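Local coordinates for protein putative secreted endoglycosylceramidase (Rhodococcus hoagii, PDB 6JYZ) that probably hydrolyses O-glycosidic bonds of galactosylceramide-type glycolipids as a secreted family 5 glycoside hydrolase, an endogalactosylceramidase, at residues Ala75-Asp80 with Gly382-Ile387; Gly341-Phe346 with Glu399-Gln404; Val81-Ile86 with Ala358-Thr363; Asn48-Tyr53 with Ala64-Thr69. All coordinates share one frame; numbering follows the deposited sequence.

In the fold
Going from the N terminus, contact 4 comes first, closing the short loop between strand 38-47 and helix 68-75, and it is complete before the others begin. Contacts 1 and 3 then open one after the other, at 75-80 and 81-86, and close in reverse order some 270 to 300 residues later, so contact 3 lies within the span of contact 1. Contact 2 starts late, on helix 336-353, and ends after both, crossing each of them. Together they tie the first strands and helix of the (beta/alpha)8 barrel to its last strand and to the hairpin and helix that follow. Contacts 2 and 4 do not touch.

Contact 1: Ala75-Asp80 with Gly382-Ile387; sequences AALGFD and GNLNRI
Leu384 points its CD2 methyl at the rim of the Phe79 ring, and this is the closer part of the contact: CD2 lies 4.2 Å from Phe79 CZ, at the edge and near the ring plane. The two side chains arrive from opposite directions. The other branch of Leu384, CD1, reaches toward Leu77 CD1 at a slacker 4.4 Å. Leu77 also folds back over its neighbour, its CB 3.9 Å above one face of the Phe79 ring and offset toward the rim. Both Phe79 and Leu384 are buried, and Leu405 of helix 399-405 touches each of them. Leu77 is partly exposed, so this is the looser side of the contact, nearer to solvent.

Leu77 and Phe79 are delivered by a helix end. Gly78 closes helix 68-75 with a positive phi of 93° in a Schellman motif, its N bonded to Ala75 O at 2.9 Å, and turns the chain so that Phe79 enters the interior just ahead of strand 81-86. On the other side, Asn383 and Asn385 bond to the carbonyls of Trp360 and Trp362, fixing the loop on which Leu384 rides. No hydrogen bond crosses between the two segments; their meeting is wholly apolar, which implies that shape and exclusion of water join them, while directional bonds to other residues set their positions.

Contact 2: Gly341-Phe346 with Glu399-Gln404; sequences GQVRRF and EGFAEQ
Gln404 OE1 takes a hydrogen bond from Arg407 NH1 just further along the chain and at the same time lies 3.3 Å from Arg344 CA. This is the polar end of a packing between two nearly parallel helices on the outside of the barrel: the short segments of helix 336-353 and helix 399-405 run 12° apart with their axes 9.3 Å from each other. Gln404 carries the more exposed side. A bend at chi2 (-61°) turns its amide against Arg344 of helix 336-353, so that CD lies 3.6 Å from Arg344 CB, while Gln404 CB, nearer the backbone, meets Val343 CG1 at 3.5 Å. With an alanine here, the bond to Arg407 NH1 would go, and the flank of Arg344 would probably lose the amide now lying against it.

The extended Arg344 leads its guanidinium away toward solvent, leaving only the base of its side chain in the contact. Toward the protein interior the interface is apolar. Val343 is buried between the helices and also touches Trp330 and Trp332, and the Phe401 ring meets Trp359 edge-to-face. Because Val343 places CG1 anti to its backbone N (chi1 179°), its two methyls divide the work: CG1 serves Gln404, and CG2 comes obliquely to the Phe401 ring, 3.6 Å from CD1 and 3.7 Å from CE1.

Contact 3: Val81-Ile86 with Ala358-Thr363; sequences VVRLNI and AWWSWT
Arg83 starts against Ala358, CB to CB at 4.0 Å, and from there its chain runs out extended with CG anti to the backbone N (chi1 -177°). Strand 38-47 pairs with both strands and lies between them, so no hydrogen bond links the two segments and they meet through side chains alone. At the far end the guanidinium is gripped on every nitrogen: NE forms a salt bridge with Asp218, NH1 a salt bridge with Glu329 and a hydrogen bond with Asn46 OD1, and NH2 likewise with Glu263 and Asn221 OD1. These acceptors on three nitrogens fix the rotation of the group. Trp360 CZ3 stands at the guanidinium edge, 4.4 Å from Arg83 NH1.

Two residues on, Asn85 meets the same indole corner. Its OD1 lies 3.7 Å from Trp360 CZ3 and 3.8 Å from Trp360 CH2, the amide inclined 34° to the ring, while ND2 bonds to Asp123 and Asn46. A leucine in its place would probably leave the acceptors of Asp123 and Asn46 without this N-H donor and put an apolar branch among polar groups. The indole is also held from within its own segment: the peptide between Trp360 and Ser361 is cis, and Ser361 CB sits 3.5 Å above one face, toward the rim.

Buried charged and amide groups beside a tryptophan with a cis peptide after it fit the C-terminal mouth of a (beta/alpha)8 barrel, where family 5 glycosidases have their active site.

Contact 4: Asn48-Tyr53 with Ala64-Thr69; sequences NGLNDY and APLDRT
Leu66 packs against the backbone of Gly49 and the side chain of Leu50, and these residues hold most of the buried surface. Leu66 CB sits 4.2 Å from Gly49 CA, where a side chain on Gly49 would run into it; the missing CB lets the two chains come this close. Leu66 throws CG away from its own N (chi1 179°), carrying CD2 across to Leu50 CG, 4.0 Å away, the two leucines crossing at about a right angle. Leu50 in turn leans on Leu84 and Ile106.

Water supplies the polar links that direct bonds do not. One molecule donates to Asn48 OD1 at 2.7 Å and accepts from Ala64 N; a second donates to both Gly49 O and Ala64 O. Asn48 is held from its other end too, ND2 giving a hydrogen bond of 3.1 Å to Tyr53 OH.

Just past Leu66 the helix begins, with Asp67 as its N-cap: OD1 accepts from Thr69 N on its anti lone pair and from Thr69 OG1, 2.6 Å away, on the syn one. A type I turn at Asn48-Asn51, a loop folded back on it and a capped helix make up the first strand-to-helix connection of a family 5 (beta/alpha)8 barrel.

Contact 1: Ala75-Asp80 with Gly382-Ile387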
loop_
_atom_site.group_PDB
_atom_site.type_symbol
_atom_site.label_atom_id
_atom_site.label_comp_id
_atom_site.label_asym_id
_atom_site.label_seq_id
_atom_site.Cartn_x
_atom_site.Cartn_y
_atom_site.Cartn_z
ATOM N N ALA A 75 4.094 9.777 12.004
ATOM C CA ALA A 75 3.448 9.613 13.312
ATOM C C ALA A 75 2.754 10.920 13.734
ATOM O O ALA A 75 1.743 10.841 14.449
ATOM C CB ALA A 75 4.453 9.193 14.329
ATOM N N ALA A 76 3.271 12.076 13.283
ATOM C CA ALA A 76 2.657 13.347 13.649
ATOM C C ALA A 76 1.376 13.602 12.888
ATOM O O ALA A 76 0.650 14.581 13.233
ATOM C CB ALA A 76 3.692 14.435 13.484
ATOM N N LEU A 77 1.008 12.781 11.871
ATOM C CA LEU A 77 -0.307 12.790 11.255
ATOM C C LEU A 77 -1.173 11.663 11.796
ATOM O O LEU A 77 -2.284 11.480 11.263
ATOM C CB LEU A 77 -0.181 12.693 9.729
ATOM C CG LEU A 77 0.532 13.876 9.132
ATOM C CD1 LEU A 77 0.969 13.577 7.690
ATOM C CD2 LEU A 77 -0.359 15.127 9.131
ATOM N N GLY A 78 -0.678 10.911 12.775
ATOM C CA GLY A 78 -1.489 9.859 13.379
ATOM C C GLY A 78 -1.295 8.467 12.738
ATOM O O GLY A 78 -1.902 7.520 13.210
ATOM N N PHE A 79 -0.450 8.372 11.689
ATOM C CA PHE A 79 -0.385 7.091 10.968
ATOM C C PHE A 79 0.237 6.002 11.827
ATOM O O PHE A 79 1.198 6.249 12.566
ATOM C CB PHE A 79 0.510 7.299 9.750
ATOM C CG PHE A 79 0.027 8.270 8.731
ATOM C CD1 PHE A 79 -1.265 8.784 8.757
ATOM C CD2 PHE A 79 0.862 8.640 7.679
ATOM C CE1 PHE A 79 -1.705 9.663 7.749
ATOM C CE2 PHE A 79 0.435 9.534 6.712
ATOM C CZ PHE A 79 -0.849 10.023 6.734
ATOM N N ASP A 80 -0.311 4.796 11.717
ATOM C CA ASP A 80 0.230 3.646 12.412
ATOM C C ASP A 80 0.625 2.495 11.466
ATOM O O ASP A 80 0.932 1.424 11.949
ATOM C CB ASP A 80 -0.712 3.096 13.494
ATOM C CG ASP A 80 -1.974 2.513 12.927
ATOM O OD1 ASP A 80 -2.162 2.541 11.691
ATOM O OD2 ASP A 80 -2.787 1.979 13.766
ATOM N N GLY A 382 3.564 15.961 -5.451
ATOM C CA GLY A 382 3.112 15.362 -4.191
ATOM C C GLY A 382 1.690 15.812 -3.876
ATOM O O GLY A 382 1.275 16.945 -4.122
ATOM N N ASN A 383 0.898 14.873 -3.312
ATOM C CA ASN A 383 -0.444 15.191 -2.826
ATOM C C ASN A 383 -0.534 15.168 -1.308
ATOM O O ASN A 383 -1.641 15.327 -0.790
ATOM C CB ASN A 383 -1.530 14.263 -3.438
ATOM C CG ASN A 383 -1.248 12.797 -3.088
ATOM O OD1 ASN A 383 -0.267 12.458 -2.407
ATOM N ND2 ASN A 383 -2.149 11.958 -3.552
ATOM N N LEU A 384 0.600 15.075 -0.618
ATOM C CA LEU A 384 0.594 15.076 0.834
ATOM C C LEU A 384 1.768 15.924 1.248
ATOM O O LEU A 384 1.542 16.994 1.834
ATOM C CB LEU A 384 0.607 13.645 1.402
ATOM C CG LEU A 384 0.670 13.577 2.928
ATOM C CD1 LEU A 384 -0.397 14.446 3.624
ATOM C CD2 LEU A 384 0.560 12.133 3.428
ATOM N N ASN A 385 2.995 15.470 1.108
ATOM C CA ASN A 385 4.160 16.354 1.242
ATOM C C ASN A 385 4.455 16.959 -0.103
ATOM O O ASN A 385 4.581 16.244 -1.086
ATOM C CB ASN A 385 5.349 15.547 1.717
ATOM C CG ASN A 385 5.082 15.082 3.124
ATOM O OD1 ASN A 385 5.149 15.879 4.090
ATOM N ND2 ASN A 385 4.707 13.813 3.316
ATOM N N ARG A 386 4.532 18.284 -0.143
ATOM C CA ARG A 386 4.810 19.014 -1.344
ATOM C C ARG A 386 6.317 19.202 -1.476
ATOM O O ARG A 386 7.024 19.533 -0.501
ATOM C CB ARG A 386 4.254 20.414 -1.076
ATOM C CG ARG A 386 4.463 21.335 -2.280
ATOM C CD ARG A 386 3.987 22.773 -2.013
ATOM N NE ARG A 386 2.527 22.758 -1.802
ATOM C CZ ARG A 386 1.889 22.886 -0.623
ATOM N NH1 ARG A 386 2.561 23.067 0.501
ATOM N NH2 ARG A 386 0.575 22.912 -0.606
ATOM N N ILE A 387 6.816 18.777 -2.657
ATOM C CA ILE A 387 8.241 18.897 -2.988
ATOM C C ILE A 387 8.308 19.884 -4.129
ATOM O O ILE A 387 7.637 19.785 -5.156
ATOM C CB ILE A 387 8.858 17.516 -3.331
ATOM C CG1 ILE A 387 9.014 16.718 -2.039
ATOM C CG2 ILE A 387 10.170 17.612 -4.140
ATOM C CD1 ILE A 387 9.519 15.195 -2.173
#

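Contact 2: Gly341-Phe346 with Glu399-Gln404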
loop_
_atom_site.group_PDB
_atom_site.type_symbol
_atom_site.label_atom_id
_atom_site.label_comp_id
_atom_site.label_asym_id
_atom_site.label_seq_id
_atom_site.Cartn_x
_atom_site.Cartn_y
_atom_site.Cartn_z
ATOM N N GLY A 341 -13.443 17.023 -0.446
ATOM C CA GLY A 341 -14.707 16.419 -0.060
ATOM C C GLY A 341 -14.785 14.929 -0.415
ATOM O O GLY A 341 -15.428 14.139 0.262
ATOM N N GLN A 342 -14.116 14.566 -1.525
ATOM C CA GLN A 342 -14.045 13.153 -1.877
ATOM C C GLN A 342 -13.140 12.420 -0.880
ATOM O O GLN A 342 -13.495 11.331 -0.474
ATOM C CB GLN A 342 -13.315 13.007 -3.213
ATOM C CG GLN A 342 -13.787 13.929 -4.304
ATOM C CD GLN A 342 -15.014 13.289 -4.767
ATOM O OE1 GLN A 342 -15.999 13.319 -4.036
ATOM N NE2 GLN A 342 -14.955 12.772 -6.029
ATOM N N VAL A 343 -12.043 13.028 -0.500
ATOM C CA VAL A 343 -11.174 12.447 0.526
ATOM C C VAL A 343 -11.941 12.252 1.820
ATOM O O VAL A 343 -11.866 11.200 2.486
ATOM C CB VAL A 343 -9.878 13.250 0.694
ATOM C CG1 VAL A 343 -9.021 12.622 1.772
ATOM C CG2 VAL A 343 -9.152 13.306 -0.654
ATOM N N ARG A 344 -12.759 13.257 2.215
ATOM C CA ARG A 344 -13.576 13.138 3.392
ATOM C C ARG A 344 -14.549 11.981 3.287
ATOM O O ARG A 344 -14.701 11.231 4.251
ATOM C CB ARG A 344 -14.284 14.502 3.587
ATOM C CG ARG A 344 -15.210 14.488 4.808
ATOM C CD ARG A 344 -15.885 15.876 4.905
ATOM N NE ARG A 344 -16.920 15.922 5.914
ATOM C CZ ARG A 344 -17.428 17.050 6.430
ATOM N NH1 ARG A 344 -16.957 18.234 6.049
ATOM N NH2 ARG A 344 -18.396 16.979 7.336
ATOM N N ARG A 345 -15.223 11.850 2.151
ATOM C CA ARG A 345 -16.117 10.732 1.948
ATOM C C ARG A 345 -15.386 9.380 2.078
ATOM O O ARG A 345 -15.929 8.417 2.586
ATOM C CB ARG A 345 -16.775 10.793 0.539
ATOM C CG ARG A 345 -17.869 11.872 0.472
ATOM C CD ARG A 345 -18.221 12.171 -0.980
ATOM N NE ARG A 345 -18.745 11.016 -1.678
ATOM C CZ ARG A 345 -18.762 10.881 -2.994
ATOM N NH1 ARG A 345 -18.361 11.919 -3.738
ATOM N NH2 ARG A 345 -19.269 9.804 -3.580
ATOM N N PHE A 346 -14.131 9.342 1.548
ATOM C CA PHE A 346 -13.366 8.102 1.652
ATOM C C PHE A 346 -13.078 7.694 3.104
ATOM O O PHE A 346 -13.281 6.574 3.473
ATOM C CB PHE A 346 -12.115 8.279 0.800
ATOM C CG PHE A 346 -11.410 6.960 0.585
ATOM C CD1 PHE A 346 -10.591 6.378 1.559
ATOM C CD2 PHE A 346 -11.580 6.272 -0.623
ATOM C CE1 PHE A 346 -9.969 5.159 1.361
ATOM C CE2 PHE A 346 -10.933 5.049 -0.823
ATOM C CZ PHE A 346 -10.155 4.493 0.169
ATOM N N GLU A 399 -2.552 20.835 2.666
ATOM C CA GLU A 399 -3.285 20.815 3.930
ATOM C C GLU A 399 -4.715 20.298 3.778
ATOM O O GLU A 399 -5.185 19.628 4.710
ATOM C CB GLU A 399 -3.314 22.253 4.501
ATOM C CG GLU A 399 -1.954 22.714 4.994
ATOM C CD GLU A 399 -1.385 22.043 6.243
ATOM O OE1 GLU A 399 -2.111 21.186 6.907
ATOM O OE2 GLU A 399 -0.176 22.358 6.575
ATOM N N GLY A 400 -5.398 20.585 2.665
ATOM C CA GLY A 400 -6.750 20.118 2.475
ATOM C C GLY A 400 -6.875 18.582 2.506
ATOM O O GLY A 400 -7.898 18.056 2.909
ATOM N N PHE A 401 -5.802 17.886 2.024
ATOM C CA PHE A 401 -5.807 16.430 2.089
ATOM C C PHE A 401 -5.282 16.000 3.460
ATOM O O PHE A 401 -5.834 15.082 4.039
ATOM C CB PHE A 401 -4.970 15.869 0.938
ATOM C CG PHE A 401 -5.576 16.059 -0.429
ATOM C CD1 PHE A 401 -6.946 16.211 -0.637
ATOM C CD2 PHE A 401 -4.731 16.058 -1.516
ATOM C CE1 PHE A 401 -7.460 16.310 -1.932
ATOM C CE2 PHE A 401 -5.252 16.123 -2.820
ATOM C CZ PHE A 401 -6.622 16.282 -3.007
ATOM N N ALA A 402 -4.165 16.599 3.928
ATOM C CA ALA A 402 -3.556 16.212 5.190
ATOM C C ALA A 402 -4.559 16.261 6.339
ATOM O O ALA A 402 -4.503 15.372 7.201
ATOM C CB ALA A 402 -2.314 16.999 5.538
ATOM N N GLU A 403 -5.454 17.267 6.346
ATOM C CA GLU A 403 -6.340 17.329 7.493
ATOM C C GLU A 403 -7.299 16.161 7.491
ATOM O O GLU A 403 -7.741 15.728 8.557
ATOM C CB GLU A 403 -7.011 18.698 7.552
ATOM C CG GLU A 403 -7.971 19.042 6.476
ATOM C CD GLU A 403 -8.611 20.429 6.668
ATOM O OE1 GLU A 403 -8.209 21.156 7.611
ATOM O OE2 GLU A 403 -9.525 20.747 5.917
ATOM N N GLN A 404 -7.711 15.627 6.330
ATOM C CA GLN A 404 -8.535 14.438 6.332
ATOM C C GLN A 404 -7.755 13.201 6.773
ATOM O O GLN A 404 -8.255 12.354 7.525
ATOM C CB GLN A 404 -9.119 14.209 4.929
ATOM C CG GLN A 404 -10.083 15.295 4.480
ATOM C CD GLN A 404 -11.263 15.386 5.408
ATOM O OE1 GLN A 404 -11.819 14.385 5.867
ATOM N NE2 GLN A 404 -11.671 16.630 5.611
#

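Contact 3: Val81-Ile86 with Ala358-Thr363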
loop_
_atom_site.group_PDB
_atom_site.type_symbol
_atom_site.label_atom_id
_atom_site.label_comp_id
_atom_site.label_asym_id
_atom_site.label_seq_id
_atom_site.Cartn_x
_atom_site.Cartn_y
_atom_site.Cartn_z
ATOM N N VAL A 81 0.703 2.799 10.169
ATOM C CA VAL A 81 1.218 1.801 9.222
ATOM C C VAL A 81 1.872 2.575 8.091
ATOM O O VAL A 81 1.541 3.700 7.767
ATOM C CB VAL A 81 0.078 0.891 8.680
ATOM C CG1 VAL A 81 -0.844 1.616 7.702
ATOM C CG2 VAL A 81 0.624 -0.379 8.042
ATOM N N VAL A 82 2.819 1.881 7.467
ATOM C CA VAL A 82 3.412 2.325 6.206
ATOM C C VAL A 82 3.389 1.142 5.232
ATOM O O VAL A 82 3.633 0.001 5.623
ATOM C CB VAL A 82 4.857 2.789 6.416
ATOM C CG1 VAL A 82 5.710 1.750 7.072
ATOM C CG2 VAL A 82 5.532 3.161 5.119
ATOM N N ARG A 83 3.022 1.433 3.997
ATOM C CA ARG A 83 3.198 0.471 2.902
ATOM C C ARG A 83 4.520 0.851 2.236
ATOM O O ARG A 83 4.630 1.849 1.548
ATOM C CB ARG A 83 1.983 0.491 1.970
ATOM C CG ARG A 83 2.119 -0.581 0.862
ATOM C CD ARG A 83 0.785 -0.718 0.149
ATOM N NE ARG A 83 0.814 -1.641 -0.988
ATOM C CZ ARG A 83 0.742 -1.288 -2.271
ATOM N NH1 ARG A 83 0.877 -0.030 -2.686
ATOM N NH2 ARG A 83 0.521 -2.283 -3.159
ATOM N N LEU A 84 5.533 0.029 2.544
ATOM C CA LEU A 84 6.902 0.313 2.112
ATOM C C LEU A 84 7.116 -0.318 0.735
ATOM O O LEU A 84 7.095 -1.555 0.612
ATOM C CB LEU A 84 7.853 -0.238 3.184
ATOM C CG LEU A 84 9.301 0.195 2.978
ATOM C CD1 LEU A 84 9.516 1.683 3.298
ATOM C CD2 LEU A 84 10.179 -0.655 3.869
ATOM N N ASN A 85 7.233 0.536 -0.267
ATOM C CA ASN A 85 7.294 0.043 -1.653
ATOM C C ASN A 85 8.740 -0.351 -1.956
ATOM O O ASN A 85 9.585 0.544 -2.151
ATOM C CB ASN A 85 6.824 1.163 -2.591
ATOM C CG ASN A 85 5.569 1.904 -2.160
ATOM O OD1 ASN A 85 5.604 3.151 -2.131
ATOM N ND2 ASN A 85 4.474 1.212 -1.878
ATOM N N ILE A 86 8.972 -1.639 -2.045
ATOM C CA ILE A 86 10.320 -2.168 -2.284
ATOM C C ILE A 86 10.380 -2.835 -3.649
ATOM O O ILE A 86 9.348 -3.069 -4.293
ATOM C CB ILE A 86 10.747 -3.130 -1.181
ATOM C CG1 ILE A 86 9.883 -4.379 -1.133
ATOM C CG2 ILE A 86 10.766 -2.419 0.202
ATOM C CD1 ILE A 86 10.380 -5.482 -0.186
ATOM N N ALA A 358 -3.775 2.591 2.976
ATOM C CA ALA A 358 -2.595 3.440 2.811
ATOM C C ALA A 358 -2.815 4.398 1.658
ATOM O O ALA A 358 -3.017 3.981 0.500
ATOM C CB ALA A 358 -1.328 2.584 2.604
ATOM N N TRP A 359 -2.701 5.711 1.963
ATOM C CA TRP A 359 -2.778 6.750 0.953
ATOM C C TRP A 359 -1.596 6.682 0.010
ATOM O O TRP A 359 -0.463 6.456 0.438
ATOM C CB TRP A 359 -2.776 8.083 1.724
ATOM C CG TRP A 359 -2.618 9.318 0.899
ATOM C CD1 TRP A 359 -1.460 9.982 0.636
ATOM C CD2 TRP A 359 -3.695 10.128 0.364
ATOM N NE1 TRP A 359 -1.732 11.160 -0.060
ATOM C CE2 TRP A 359 -3.072 11.277 -0.223
ATOM C CE3 TRP A 359 -5.089 10.025 0.336
ATOM C CZ2 TRP A 359 -3.824 12.325 -0.787
ATOM C CZ3 TRP A 359 -5.825 11.064 -0.233
ATOM C CH2 TRP A 359 -5.194 12.190 -0.777
ATOM N N TRP A 360 -1.860 6.926 -1.277
ATOM C CA TRP A 360 -0.787 7.115 -2.277
ATOM C C TRP A 360 -0.647 8.642 -2.430
ATOM O O TRP A 360 -1.568 9.218 -3.027
ATOM C CB TRP A 360 -1.128 6.437 -3.615
ATOM C CG TRP A 360 0.053 6.537 -4.533
ATOM C CD1 TRP A 360 0.386 7.589 -5.361
ATOM C CD2 TRP A 360 1.167 5.611 -4.572
ATOM N NE1 TRP A 360 1.602 7.330 -5.954
ATOM C CE2 TRP A 360 2.114 6.163 -5.450
ATOM C CE3 TRP A 360 1.415 4.390 -3.967
ATOM C CZ2 TRP A 360 3.327 5.501 -5.735
ATOM C CZ3 TRP A 360 2.629 3.759 -4.201
ATOM C CH2 TRP A 360 3.550 4.313 -5.083
ATOM N N SER A 361 0.412 9.281 -1.964
ATOM C CA SER A 361 1.583 8.682 -1.328
ATOM C C SER A 361 2.240 9.716 -0.425
ATOM O O SER A 361 1.904 10.917 -0.459
ATOM C CB SER A 361 2.554 8.194 -2.360
ATOM O OG SER A 361 3.113 9.290 -3.047
ATOM N N TRP A 362 3.228 9.269 0.341
ATOM C CA TRP A 362 3.963 10.151 1.248
ATOM C C TRP A 362 4.731 11.194 0.487
ATOM O O TRP A 362 4.622 12.407 0.806
ATOM C CB TRP A 362 4.859 9.283 2.117
ATOM C CG TRP A 362 5.664 10.074 3.107
ATOM C CD1 TRP A 362 7.008 10.228 3.120
ATOM C CD2 TRP A 362 5.123 10.740 4.234
ATOM N NE1 TRP A 362 7.346 11.049 4.174
ATOM C CE2 TRP A 362 6.217 11.348 4.874
ATOM C CE3 TRP A 362 3.829 10.912 4.744
ATOM C CZ2 TRP A 362 6.049 12.164 6.006
ATOM C CZ3 TRP A 362 3.649 11.735 5.861
ATOM C CH2 TRP A 362 4.763 12.340 6.458
ATOM N N THR A 363 5.598 10.778 -0.449
ATOM C CA THR A 363 6.386 11.750 -1.235
ATOM C C THR A 363 6.502 11.259 -2.663
ATOM O O THR A 363 6.651 10.037 -2.922
ATOM C CB THR A 363 7.838 11.936 -0.717
ATOM O OG1 THR A 363 8.458 10.687 -0.497
ATOM C CG2 THR A 363 7.896 12.708 0.600
#

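Contact 4: Asn48-Tyr53 with Ala64-Thr69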
loop_
_atom_site.group_PDB
_atom_site.type_symbol
_atom_site.label_atom_id
_atom_site.label_comp_id
_atom_site.label_asym_id
_atom_site.label_seq_id
_atom_site.Cartn_x
_atom_site.Cartn_y
_atom_site.Cartn_z
ATOM N N ASN A 48 7.872 5.296 -0.864
ATOM C CA ASN A 48 8.636 4.703 -1.954
ATOM C C ASN A 48 10.133 5.006 -1.880
ATOM O O ASN A 48 10.819 4.716 -2.855
ATOM C CB ASN A 48 8.065 5.120 -3.296
ATOM C CG ASN A 48 8.381 6.541 -3.634
ATOM O OD1 ASN A 48 8.884 7.289 -2.786
ATOM N ND2 ASN A 48 8.136 6.947 -4.887
ATOM N N GLY A 49 10.648 5.510 -0.752
ATOM C CA GLY A 49 12.056 5.926 -0.738
ATOM C C GLY A 49 13.036 4.800 -0.993
ATOM O O GLY A 49 14.174 5.130 -1.389
ATOM N N LEU A 50 12.683 3.543 -0.799
ATOM C CA LEU A 50 13.597 2.441 -1.095
ATOM C C LEU A 50 13.311 1.810 -2.457
ATOM O O LEU A 50 13.999 0.865 -2.847
ATOM C CB LEU A 50 13.477 1.350 -0.036
ATOM C CG LEU A 50 13.710 1.844 1.386
ATOM C CD1 LEU A 50 13.684 0.636 2.294
ATOM C CD2 LEU A 50 15.059 2.574 1.516
ATOM N N ASN A 51 12.368 2.349 -3.217
ATOM C CA ASN A 51 12.060 1.757 -4.533
ATOM C C ASN A 51 13.137 2.164 -5.544
ATOM O O ASN A 51 13.841 3.162 -5.368
ATOM C CB ASN A 51 10.628 2.195 -4.918
ATOM C CG ASN A 51 10.025 1.248 -5.934
ATOM O OD1 ASN A 51 10.628 0.275 -6.422
ATOM N ND2 ASN A 51 8.774 1.519 -6.307
ATOM N N ASP A 52 13.219 1.386 -6.625
ATOM C CA ASP A 52 14.272 1.497 -7.646
ATOM C C ASP A 52 13.598 1.916 -8.945
ATOM O O ASP A 52 13.083 1.078 -9.699
ATOM C CB ASP A 52 14.956 0.132 -7.767
ATOM C CG ASP A 52 16.028 0.100 -8.834
ATOM O OD1 ASP A 52 16.516 1.150 -9.240
ATOM O OD2 ASP A 52 16.351 -1.035 -9.268
ATOM N N TYR A 53 13.526 3.182 -9.257
ATOM C CA TYR A 53 12.877 3.655 -10.472
ATOM C C TYR A 53 13.902 3.907 -11.564
ATOM O O TYR A 53 15.044 4.393 -11.321
ATOM C CB TYR A 53 12.221 5.005 -10.196
ATOM C CG TYR A 53 11.004 4.924 -9.324
ATOM C CD1 TYR A 53 9.780 4.501 -9.814
ATOM C CD2 TYR A 53 11.070 5.217 -7.967
ATOM C CE1 TYR A 53 8.646 4.405 -9.006
ATOM C CE2 TYR A 53 9.949 5.137 -7.121
ATOM C CZ TYR A 53 8.757 4.708 -7.662
ATOM O OH TYR A 53 7.705 4.590 -6.784
ATOM N N ALA A 64 12.605 10.785 -2.837
ATOM C CA ALA A 64 13.128 11.676 -1.812
ATOM C C ALA A 64 13.987 10.847 -0.875
ATOM O O ALA A 64 13.764 9.653 -0.650
ATOM C CB ALA A 64 11.943 12.253 -1.059
ATOM N N PRO A 65 14.954 11.442 -0.141
ATOM C CA PRO A 65 15.633 10.728 0.933
ATOM C C PRO A 65 14.666 10.205 1.985
ATOM O O PRO A 65 13.576 10.766 2.177
ATOM C CB PRO A 65 16.537 11.813 1.590
ATOM C CG PRO A 65 16.648 12.864 0.521
ATOM C CD PRO A 65 15.295 12.885 -0.191
ATOM N N LEU A 66 15.014 9.106 2.595
ATOM C CA LEU A 66 14.138 8.487 3.577
ATOM C C LEU A 66 14.941 8.193 4.823
ATOM O O LEU A 66 15.930 7.484 4.765
ATOM C CB LEU A 66 13.563 7.163 3.033
ATOM C CG LEU A 66 12.649 6.412 3.995
ATOM C CD1 LEU A 66 11.365 7.196 4.249
ATOM C CD2 LEU A 66 12.287 5.034 3.414
ATOM N N ASP A 67 14.510 8.756 5.950
ATOM C CA ASP A 67 15.212 8.482 7.192
ATOM C C ASP A 67 14.201 8.595 8.325
ATOM O O ASP A 67 12.977 8.778 8.108
ATOM C CB ASP A 67 16.434 9.400 7.361
ATOM C CG ASP A 67 16.020 10.860 7.386
ATOM O OD1 ASP A 67 15.039 11.241 8.054
ATOM O OD2 ASP A 67 16.619 11.666 6.593
ATOM N N ARG A 68 14.701 8.576 9.568
ATOM C CA ARG A 68 13.811 8.474 10.701
ATOM C C ARG A 68 12.915 9.700 10.782
ATOM O O ARG A 68 11.802 9.576 11.306
ATOM C CB ARG A 68 14.649 8.310 11.992
ATOM C CG ARG A 68 15.403 9.575 12.383
ATOM C CD ARG A 68 15.930 9.340 13.810
ATOM N NE ARG A 68 16.931 10.327 14.220
ATOM C CZ ARG A 68 16.682 11.577 14.638
ATOM N NH1 ARG A 68 15.442 12.047 14.686
ATOM N NH2 ARG A 68 17.692 12.357 15.004
ATOM N N THR A 69 13.339 10.851 10.270
ATOM C CA THR A 69 12.534 12.045 10.381
ATOM C C THR A 69 11.241 11.885 9.569
ATOM O O THR A 69 10.234 12.516 9.887
ATOM C CB THR A 69 13.280 13.318 9.954
ATOM O OG1 THR A 69 13.535 13.368 8.538
ATOM C CG2 THR A 69 14.571 13.509 10.745
HETATM O O HOH W 1 9.989 9.716 -2.701
HETATM O O HOH W 2 15.457 7.394 -0.439
#